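Local coordinates for protein Lmaj004091aaa (Leishmania major, PDB 1XTP) that probably transfers methyl groups from S-adenosyl-L-methionine to the N-terminal amino group of proteins that begin with an X-Pro-Lys sequence, at residues Leu15-Arg20 against Tyr221-Asn226. Numbering follows the deposited sequence.
Sequences LPISGR and YKRLFN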
ATOM      1  N   LEU A  15      -3.198  15.532  17.942  1.00 31.60           N
ATOM      2  CA  LEU A  15      -1.852  16.002  18.278  1.00 30.72           C
ATOM      3  C   LEU A  15      -0.923  15.928  17.083  1.00 30.33           C
ATOM      4  O   LEU A  15      -1.074  15.058  16.240  1.00 29.58           O
ATOM      5  CB  LEU A  15      -1.271  15.140  19.386  1.00 30.64           C
ATOM      6  CG  LEU A  15      -1.878  15.407  20.751  1.00 32.17           C
ATOM      7  CD1 LEU A  15      -1.765  14.162  21.618  1.00 34.11           C
ATOM      8  CD2 LEU A  15      -1.207  16.618  21.369  1.00 29.76           C
ATOM      9  N   PRO A  16       0.086  16.805  17.020  1.00 30.79           N
ATOM     10  CA  PRO A  16       1.069  16.612  15.940  1.00 29.54           C
ATOM     11  C   PRO A  16       1.730  15.231  16.005  1.00 27.12           C
ATOM     12  O   PRO A  16       1.989  14.724  17.087  1.00 25.31           O
ATOM     13  CB  PRO A  16       2.106  17.717  16.177  1.00 27.06           C
ATOM     14  CG  PRO A  16       1.453  18.682  17.058  1.00 30.52           C
ATOM     15  CD  PRO A  16       0.410  17.956  17.863  1.00 28.64           C
ATOM     16  N   ILE A  17       1.933  14.616  14.844  1.00 28.87           N
ATOM     17  CA  ILE A  17       2.728  13.402  14.742  1.00 27.04           C
ATOM     18  C   ILE A  17       4.132  13.791  14.298  1.00 26.34           C
ATOM     19  O   ILE A  17       4.318  14.349  13.218  1.00 24.07           O
ATOM     20  CB  ILE A  17       2.100  12.400  13.754  1.00 28.83           C
ATOM     21  CG1 ILE A  17       0.705  11.992  14.235  1.00 29.50           C
ATOM     22  CG2 ILE A  17       2.973  11.157  13.634  1.00 30.40           C
ATOM     23  CD1 ILE A  17      -0.127  11.206  13.200  1.00 31.67           C
ATOM     24  N   SER A  18       5.117  13.529  15.147  1.00 23.23           N
ATOM     25  CA  SER A  18       6.489  13.847  14.820  1.00 26.22           C
ATOM     26  C   SER A  18       7.119  12.644  14.119  1.00 27.50           C
ATOM     27  O   SER A  18       6.507  11.582  13.979  1.00 25.79           O
ATOM     28  CB  SER A  18       7.280  14.174  16.098  1.00 26.10           C
ATOM     29  OG  SER A  18       7.112  13.162  17.081  1.00 26.02           O
ATOM     30  N   GLY A  19       8.361  12.806  13.704  1.00 26.74           N
ATOM     31  CA  GLY A  19       9.078  11.710  13.077  1.00 26.78           C
ATOM     32  C   GLY A  19      10.430  12.191  12.615  1.00 25.94           C
ATOM     33  O   GLY A  19      10.913  13.215  13.060  1.00 25.39           O
ATOM     34  N   ARG A  20      11.020  11.447  11.698  1.00 27.54           N
ATOM     35  CA  ARG A  20      12.377  11.673  11.299  1.00 30.41           C
ATOM     36  C   ARG A  20      12.614  10.981   9.968  1.00 27.17           C
ATOM     37  O   ARG A  20      11.796  10.178   9.524  1.00 24.26           O
ATOM     38  CB  ARG A  20      13.326  11.097  12.358  1.00 30.56           C
ATOM     39  CG  ARG A  20      13.270   9.560  12.492  1.00 33.49           C
ATOM     40  CD  ARG A  20      14.283   9.051  13.497  1.00 39.37           C
ATOM     41  NE  ARG A  20      14.537   7.612  13.356  1.00 46.86           N
ATOM     42  CZ  ARG A  20      15.492   7.063  12.593  1.00 49.57           C
ATOM     43  NH1 ARG A  20      16.334   7.818  11.867  1.00 46.86           N
ATOM     44  NH2 ARG A  20      15.606   5.738  12.554  1.00 48.83           N
ATOM     45  N   TYR A 221      -2.204   6.185  10.141  1.00 27.45           N
ATOM     46  CA  TYR A 221      -3.121   5.561   9.146  1.00 27.78           C
ATOM     47  C   TYR A 221      -4.607   5.890   9.393  1.00 25.83           C
ATOM     48  O   TYR A 221      -5.365   6.196   8.471  1.00 25.65           O
ATOM     49  CB  TYR A 221      -2.953   4.021   9.110  1.00 24.01           C
ATOM     50  CG  TYR A 221      -1.625   3.573   8.562  1.00 26.10           C
ATOM     51  CD1 TYR A 221      -1.181   4.023   7.310  1.00 22.20           C
ATOM     52  CD2 TYR A 221      -0.785   2.737   9.294  1.00 23.33           C
ATOM     53  CE1 TYR A 221       0.049   3.635   6.808  1.00 24.72           C
ATOM     54  CE2 TYR A 221       0.459   2.343   8.797  1.00 25.25           C
ATOM     55  CZ  TYR A 221       0.876   2.801   7.549  1.00 28.25           C
ATOM     56  OH  TYR A 221       2.101   2.421   7.018  1.00 26.77           O
ATOM     57  N   LYS A 222      -4.997   5.812  10.653  1.00 26.85           N
ATOM     58  CA  LYS A 222      -6.392   5.983  11.055  1.00 28.19           C
ATOM     59  C   LYS A 222      -6.846   7.430  10.930  1.00 27.82           C
ATOM     60  O   LYS A 222      -8.013   7.704  10.596  1.00 27.94           O
ATOM     61  CB  LYS A 222      -6.582   5.443  12.477  1.00 29.19           C
ATOM     62  CG  LYS A 222      -6.658   3.924  12.478  1.00 27.80           C
ATOM     63  CD  LYS A 222      -6.413   3.324  13.822  1.00 30.38           C
ATOM     64  CE  LYS A 222      -6.900   1.872  13.836  1.00 26.53           C
ATOM     65  NZ  LYS A 222      -6.533   1.134  15.066  1.00 28.06           N
ATOM     66  N   ARG A 223      -5.920   8.351  11.193  1.00 25.74           N
ATOM     67  CA  ARG A 223      -6.146   9.759  10.902  1.00 27.07           C
ATOM     68  C   ARG A 223      -6.469   9.897   9.420  1.00 26.45           C
ATOM     69  O   ARG A 223      -7.458  10.534   9.047  1.00 24.48           O
ATOM     70  CB  ARG A 223      -4.919  10.587  11.274  1.00 27.19           C
ATOM     71  CG  ARG A 223      -5.153  12.087  11.279  1.00 34.24           C
ATOM     72  CD  ARG A 223      -3.969  12.866  11.885  1.00 34.91           C
ATOM     73  NE  ARG A 223      -3.855  12.674  13.338  1.00 35.41           N
ATOM     74  CZ  ARG A 223      -3.040  13.358  14.137  1.00 27.36           C
ATOM     75  NH1 ARG A 223      -2.238  14.287  13.646  1.00 28.31           N
ATOM     76  NH2 ARG A 223      -3.036  13.098  15.435  1.00 32.32           N
ATOM     77  N   LEU A 224      -5.664   9.245   8.575  1.00 27.47           N
ATOM     78  CA  LEU A 224      -5.863   9.315   7.126  1.00 26.47           C
ATOM     79  C   LEU A 224      -7.161   8.602   6.717  1.00 26.42           C
ATOM     80  O   LEU A 224      -7.879   9.105   5.870  1.00 27.03           O
ATOM     81  CB  LEU A 224      -4.643   8.765   6.359  1.00 29.14           C
ATOM     82  CG  LEU A 224      -3.291   9.416   6.667  1.00 27.73           C
ATOM     83  CD1 LEU A 224      -2.122   8.625   6.097  1.00 27.23           C
ATOM     84  CD2 LEU A 224      -3.268  10.850   6.149  1.00 27.11           C
ATOM     85  N   PHE A 225      -7.481   7.455   7.321  1.00 25.43           N
ATOM     86  CA  PHE A 225      -8.739   6.781   7.005  1.00 25.82           C
ATOM     87  C   PHE A 225      -9.935   7.662   7.331  1.00 27.67           C
ATOM     88  O   PHE A 225     -10.898   7.709   6.584  1.00 27.78           O
ATOM     89  CB  PHE A 225      -8.929   5.478   7.793  1.00 25.81           C
ATOM     90  CG  PHE A 225      -7.868   4.453   7.565  1.00 25.88           C
ATOM     91  CD1 PHE A 225      -7.201   4.354   6.353  1.00 24.27           C
ATOM     92  CD2 PHE A 225      -7.565   3.546   8.571  1.00 22.72           C
ATOM     93  CE1 PHE A 225      -6.196   3.369   6.173  1.00 23.17           C
ATOM     94  CE2 PHE A 225      -6.594   2.571   8.395  1.00 25.48           C
ATOM     95  CZ  PHE A 225      -5.904   2.497   7.200  1.00 21.32           C
ATOM     96  N   ASN A 226      -9.883   8.315   8.484  1.00 28.59           N
ATOM     97  CA  ASN A 226     -10.977   9.172   8.901  1.00 29.97           C
ATOM     98  C   ASN A 226     -11.175  10.305   7.894  1.00 29.46           C
ATOM     99  O   ASN A 226     -12.285  10.577   7.454  1.00 29.45           O
ATOM    100  CB  ASN A 226     -10.712   9.725  10.295  1.00 31.70           C
ATOM    101  CG  ASN A 226     -11.847  10.602  10.787  1.00 38.93           C
ATOM    102  OD1 ASN A 226     -11.715  11.825  10.837  1.00 43.62           O
ATOM    103  ND2 ASN A 226     -12.983   9.984  11.119  1.00 41.87           N
TER
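The nearest CA atoms of the two segments, those of I17 and R223, are 10.3 Å apart, so no backbone-to-backbone contact joins the extended segment 15-20 to the helical segment 221-226; the R223 side chain reaches a backbone carbonyl, and the I17 side chain packs on it. R223 spans most of that gap: CG lies anti to the backbone N (chi1 -168°), and a bend at chi3 (-71°) aims the NH1/NH2 end of the guanidinium at the L15 carbonyl. There both terminal nitrogens converge on one acceptor. NH2 of R223 lies 2.9 Å from O of L15, in the carbonyl plane and on a lone pair, with an N-H...O angle of 147°. NH1 of R223 is equally near that oxygen but tilted from the carbonyl plane. Because L15 O lies in the guanidinium plane, this end-on grip limits rotation of the group. I17, whose CB is directed toward the helix, meets R223 from the opposite direction. CD1 of I17 rests over the centre of one guanidinium face, 3.7 Å from CZ of R223. N14 also touches R223, whereas L224 and F225 turn to helix 173-186 and strand 248-253. Away from the cofactor pocket, the contact thus ties the N-terminal arm, just before strand 19-21 of the small four-stranded sheet, to helix 218-228, which packs beside the seven-stranded sheet of the Rossmann-like class I methyltransferase fold.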